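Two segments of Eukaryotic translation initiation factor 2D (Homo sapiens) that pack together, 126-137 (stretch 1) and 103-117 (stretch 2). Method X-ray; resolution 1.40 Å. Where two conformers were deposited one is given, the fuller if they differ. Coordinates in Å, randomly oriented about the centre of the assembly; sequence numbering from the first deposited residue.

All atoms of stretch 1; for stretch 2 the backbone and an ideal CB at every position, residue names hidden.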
# COMPACT_ATOMS: atom_id res chain seq x y z
N VAL A 126 0.34 -10.37 -27.21
CA VAL A 126 1.29 -9.60 -26.43
C VAL A 126 1.03 -9.79 -24.95
O VAL A 126 -0.06 -10.19 -24.54
CB VAL A 126 1.24 -8.10 -26.76
CG1 VAL A 126 1.66 -7.88 -28.21
CG2 VAL A 126 -0.13 -7.49 -26.44
N THR A 127 2.06 -9.52 -24.16
CA THR A 127 2.01 -9.59 -22.70
C THR A 127 2.14 -8.17 -22.16
O THR A 127 3.05 -7.43 -22.56
CB THR A 127 3.14 -10.48 -22.17
OG1 THR A 127 3.07 -11.76 -22.80
CG2 THR A 127 3.06 -10.66 -20.68
N VAL A 128 1.20 -7.77 -21.31
CA VAL A 128 1.13 -6.41 -20.79
C VAL A 128 1.25 -6.44 -19.27
O VAL A 128 0.54 -7.20 -18.61
CB VAL A 128 -0.17 -5.73 -21.22
CG1 VAL A 128 -0.25 -4.31 -20.68
CG2 VAL A 128 -0.35 -5.80 -22.76
N VAL A 129 2.16 -5.62 -18.74
CA VAL A 129 2.51 -5.64 -17.31
C VAL A 129 2.30 -4.27 -16.71
O VAL A 129 2.99 -3.31 -17.10
CB VAL A 129 3.96 -6.11 -17.09
CG1 VAL A 129 4.21 -6.33 -15.59
CG2 VAL A 129 4.25 -7.37 -17.90
N ARG A 130 1.35 -4.18 -15.77
CA ARG A 130 0.95 -2.94 -15.11
C ARG A 130 1.35 -2.98 -13.63
O ARG A 130 1.35 -4.03 -13.01
CB ARG A 130 -0.60 -2.85 -15.20
CG ARG A 130 -1.25 -1.70 -14.46
CD ARG A 130 -2.76 -1.76 -14.59
NE ARG A 130 -3.19 -1.49 -15.97
CZ ARG A 130 -3.63 -0.33 -16.44
NH1 ARG A 130 -3.77 0.73 -15.67
NH2 ARG A 130 -3.92 -0.23 -17.72
N ASN A 131 1.66 -1.79 -13.10
CA ASN A 131 1.94 -1.53 -11.68
C ASN A 131 3.32 -1.92 -11.20
O ASN A 131 3.55 -2.06 -10.01
CB ASN A 131 0.85 -2.09 -10.75
CG ASN A 131 -0.41 -1.30 -10.82
OD1 ASN A 131 -0.39 -0.07 -11.02
ND2 ASN A 131 -1.52 -1.98 -10.60
N LEU A 132 4.27 -2.02 -12.12
CA LEU A 132 5.63 -2.32 -11.71
C LEU A 132 6.15 -1.25 -10.76
O LEU A 132 6.86 -1.56 -9.80
CB LEU A 132 6.55 -2.45 -12.92
CG LEU A 132 6.30 -3.69 -13.77
CD1 LEU A 132 6.97 -3.54 -15.13
CD2 LEU A 132 6.79 -4.95 -13.07
N GLU A 133 5.83 0.02 -11.03
CA GLU A 133 6.36 1.11 -10.23
C GLU A 133 5.83 1.07 -8.79
O GLU A 133 6.48 1.56 -7.89
CB GLU A 133 6.04 2.46 -10.89
CG GLU A 133 6.68 2.62 -12.30
CD GLU A 133 5.94 3.58 -13.29
OE1 GLU A 133 4.73 3.42 -13.61
OE2 GLU A 133 6.57 4.51 -13.80
N ALA A 134 4.67 0.45 -8.57
CA ALA A 134 4.12 0.29 -7.22
C ALA A 134 5.01 -0.56 -6.33
O ALA A 134 4.90 -0.51 -5.10
CB ALA A 134 2.73 -0.31 -7.28
N TYR A 135 5.89 -1.34 -6.95
CA TYR A 135 6.84 -2.21 -6.25
C TYR A 135 8.28 -1.74 -6.41
O TYR A 135 9.22 -2.48 -6.09
CB TYR A 135 6.66 -3.68 -6.69
CG TYR A 135 5.32 -4.15 -6.26
CD1 TYR A 135 4.17 -3.84 -7.00
CD2 TYR A 135 5.15 -4.88 -5.09
CE1 TYR A 135 2.91 -4.21 -6.55
CE2 TYR A 135 3.89 -5.25 -4.66
CZ TYR A 135 2.78 -4.92 -5.39
OH TYR A 135 1.54 -5.31 -4.94
N GLY A 136 8.46 -0.49 -6.84
CA GLY A 136 9.78 0.06 -6.99
C GLY A 136 10.59 -0.43 -8.16
O GLY A 136 11.81 -0.26 -8.17
N LEU A 137 9.90 -0.96 -9.17
CA LEU A 137 10.57 -1.47 -10.36
C LEU A 137 10.41 -0.46 -11.49
O LEU A 137 9.35 0.10 -11.69
CB LEU A 137 9.98 -2.81 -10.77
CG LEU A 137 10.19 -3.94 -9.75
CD1 LEU A 137 9.42 -5.17 -10.18
CD2 LEU A 137 11.67 -4.27 -9.58
N UNK A 103 15.01 -0.70 1.63
CA UNK A 103 13.54 -0.71 1.50
C UNK A 103 13.00 0.57 0.89
O UNK A 103 13.58 1.67 1.11
CB UNK A 103 12.89 -0.93 2.87
N UNK A 104 11.88 0.44 0.20
CA UNK A 104 11.22 1.54 -0.51
C UNK A 104 9.83 1.73 0.10
O UNK A 104 9.04 0.78 0.19
CB UNK A 104 11.13 1.26 -2.01
N UNK A 105 9.57 2.94 0.58
CA UNK A 105 8.26 3.30 1.12
C UNK A 105 7.36 3.82 -0.01
O UNK A 105 7.79 4.63 -0.84
CB UNK A 105 8.40 4.35 2.22
N UNK A 106 6.11 3.37 -0.01
CA UNK A 106 5.11 3.82 -0.95
C UNK A 106 3.88 4.29 -0.20
O UNK A 106 3.49 3.69 0.80
CB UNK A 106 4.75 2.71 -1.94
N UNK A 107 3.27 5.36 -0.70
CA UNK A 107 1.96 5.81 -0.23
C UNK A 107 0.86 5.19 -1.09
O UNK A 107 0.98 5.05 -2.31
CB UNK A 107 1.87 7.34 -0.26
N UNK A 108 -0.23 4.84 -0.43
CA UNK A 108 -1.40 4.30 -1.07
C UNK A 108 -1.66 2.87 -0.65
O UNK A 108 -0.86 2.24 0.04
CB UNK A 108 -1.26 4.39 -2.59
N UNK A 109 -2.81 2.38 -1.06
CA UNK A 109 -3.15 0.99 -0.86
C UNK A 109 -2.30 0.14 -1.78
O UNK A 109 -1.91 0.57 -2.87
CB UNK A 109 -4.64 0.74 -1.10
N UNK A 110 -1.99 -1.06 -1.31
CA UNK A 110 -1.24 -2.01 -2.10
C UNK A 110 -2.18 -2.36 -3.28
O UNK A 110 -3.38 -2.60 -3.09
CB UNK A 110 -0.82 -3.24 -1.29
N UNK A 111 -1.63 -2.28 -4.49
CA UNK A 111 -2.31 -2.70 -5.71
C UNK A 111 -1.46 -3.81 -6.31
O UNK A 111 -0.25 -3.80 -6.16
CB UNK A 111 -2.51 -1.54 -6.69
N UNK A 112 -2.09 -4.77 -6.99
CA UNK A 112 -1.34 -5.86 -7.56
C UNK A 112 -0.60 -5.47 -8.83
O UNK A 112 -1.05 -4.57 -9.56
CB UNK A 112 -2.28 -7.03 -7.85
N UNK A 113 0.49 -6.18 -9.10
CA UNK A 113 1.04 -6.18 -10.47
C UNK A 113 0.10 -7.03 -11.31
O UNK A 113 -0.28 -8.13 -10.90
CB UNK A 113 2.47 -6.72 -10.52
N UNK A 114 -0.32 -6.49 -12.45
CA UNK A 114 -1.21 -7.19 -13.37
C UNK A 114 -0.43 -7.57 -14.61
O UNK A 114 0.14 -6.71 -15.28
CB UNK A 114 -2.42 -6.33 -13.73
N UNK A 115 -0.47 -8.85 -14.94
CA UNK A 115 0.14 -9.42 -16.14
C UNK A 115 -0.97 -10.00 -16.99
O UNK A 115 -1.68 -10.90 -16.52
CB UNK A 115 1.18 -10.48 -15.80
N UNK A 116 -1.15 -9.48 -18.19
CA UNK A 116 -2.25 -9.85 -19.01
C UNK A 116 -1.81 -10.16 -20.45
O UNK A 116 -1.00 -9.43 -21.01
CB UNK A 116 -3.30 -8.74 -18.99
N UNK A 117 -2.38 -11.21 -21.01
CA UNK A 117 -2.22 -11.54 -22.43
C UNK A 117 -3.30 -10.82 -23.18
O UNK A 117 -4.45 -10.77 -22.74
CB UNK A 117 -2.28 -13.05 -22.68

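Position 103 lies beyond the reach of stretch 1, which sets no preference; it is Pro103. At 104 the CB points toward stretch 1, 5.3 Å from Gly136 CA. The space over a residue without a side chain suits a medium or long apolar group. The residue is Ile104, whose CD1 lies 3.9 Å from Gly136 CA; an ideal CB on Gly136 would fall 2.4 Å from that CD1, a clash.

Position 105 faces open space and is Val105. At 106 the CB points toward stretch 1, 4.5 Å from Ala134 O, and the carbonyl of Glu133 lies farther on, so a long donor such as lysine or arginine would suit. Lys106 extends (chi3 and chi4 both t) and its NZ donates to Glu133 O at 2.9 Å.

Positions 107, 108 and 109 are out of reach. Phi/psi of 115/171° at 108 would jam a CB against the preceding carbonyl O, which calls for glycine. They are Lys107, Gly108 and Arg109.

At 110 the CB points sideways, 4.8 Å from Tyr135 OH; many apolar groups would fit. Ile110 brings CG2 to 3.4 Å from Tyr135 OH. The CB of 111 is 4.1 Å from Asn131 ND2 and 5.4 Å from Ala134 CB, room for a small side chain: serine, alanine or cysteine. Cys111, chi1 p, sets SG 3.6 Å from Ala134 CB, while its backbone O accepts from Tyr135 OH at 2.6 Å, near the ring plane. The CB of 112 points away and phi is -77°, compatible with proline among others. Pro112 offers its O to Asn131 ND2 at 2.8 Å.

From 113 the chain runs antiparallel to strand 126-130. The CB of 113 is 4.7 Å from Tyr135 CE1, beside Val129 and Leu132, so a branched aliphatic or leucine fits. Ile113 places CG1 3.5 Å from Tyr135 CD1 and CG2 3.9 Å from Val129 CG1.

Position 114 pairs with Arg130, its CB 4.2 Å from Arg130 CB; an acid or a polar group would suit. Asp114 OD2 stands 4.6 Å from Arg130 NE, beyond a salt bridge; the backbone bond Arg130 N to Asp114 O (2.8 Å) helps hold the pair.

At 115 the CB shares a face with Val129 and Thr127, favouring beta-branched aliphatics; Ile115 CG2 meets Thr127 CG2 at 3.8 Å. Position 116, paired with Val128, tolerates many strand formers; Thr116 N donates to Val128 O at 2.9 Å. At 117, opposite Thr127, an apolar chain suits, and Leu117 CD2 reaches Thr127 OG1 at 3.5 Å.

Stretch 2, residues 103-117: PIVKKGRICPIDITL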
# COMPACT_ATOMS: atom_id res chain seq x y z
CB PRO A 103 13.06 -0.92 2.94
CG PRO A 103 14.22 -1.51 3.64
CD PRO A 103 15.44 -0.93 3.01
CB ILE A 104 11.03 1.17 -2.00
CG1 ILE A 104 12.35 0.84 -2.65
CG2 ILE A 104 10.31 2.28 -2.77
CD1 ILE A 104 12.19 -0.02 -3.89
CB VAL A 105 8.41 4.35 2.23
CG1 VAL A 105 7.04 4.77 2.76
CG2 VAL A 105 9.29 3.80 3.35
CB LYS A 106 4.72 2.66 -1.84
CG LYS A 106 5.80 2.23 -2.82
CD LYS A 106 5.86 3.21 -3.99
CE LYS A 106 6.93 2.87 -4.97
NZ LYS A 106 6.91 3.79 -6.13
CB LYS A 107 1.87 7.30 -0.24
CG LYS A 107 2.80 7.91 0.77
CD LYS A 107 2.63 9.41 0.86
CE LYS A 107 1.34 9.79 1.55
NZ LYS A 107 1.44 11.16 2.10
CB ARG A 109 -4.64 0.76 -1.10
CG ARG A 109 -5.48 1.58 -0.13
CD ARG A 109 -6.85 0.99 0.13
NE ARG A 109 -7.56 1.79 1.11
CZ ARG A 109 -7.33 1.80 2.43
NH1 ARG A 109 -6.39 1.02 2.99
NH2 ARG A 109 -8.06 2.59 3.21
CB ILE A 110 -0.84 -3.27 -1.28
CG1 ILE A 110 -0.02 -2.88 -0.02
CG2 ILE A 110 -0.02 -4.23 -2.13
CD1 ILE A 110 0.02 -3.91 1.08
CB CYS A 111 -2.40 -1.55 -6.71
SG CYS A 111 -0.83 -0.74 -7.12
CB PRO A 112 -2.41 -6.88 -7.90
CG PRO A 112 -3.62 -6.04 -8.21
CD PRO A 112 -3.53 -4.89 -7.26
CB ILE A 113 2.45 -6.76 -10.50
CG1 ILE A 113 3.40 -5.84 -9.77
CG2 ILE A 113 2.89 -6.97 -11.94
CD1 ILE A 113 4.77 -6.41 -9.50
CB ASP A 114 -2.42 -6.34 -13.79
CG ASP A 114 -3.21 -5.81 -12.62
OD1 ASP A 114 -3.55 -6.59 -11.72
OD2 ASP A 114 -3.46 -4.58 -12.61
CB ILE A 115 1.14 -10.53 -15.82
CG1 ILE A 115 2.21 -10.07 -14.84
CG2 ILE A 115 1.75 -11.07 -17.10
CD1 ILE A 115 2.81 -11.21 -14.08
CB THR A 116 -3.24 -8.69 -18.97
OG1 THR A 116 -3.52 -8.37 -17.59
CG2 THR A 116 -4.49 -9.03 -19.73
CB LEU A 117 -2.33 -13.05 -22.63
CG LEU A 117 -1.15 -13.80 -22.03
CD1 LEU A 117 -1.46 -15.29 -21.92
CD2 LEU A 117 0.12 -13.57 -22.85
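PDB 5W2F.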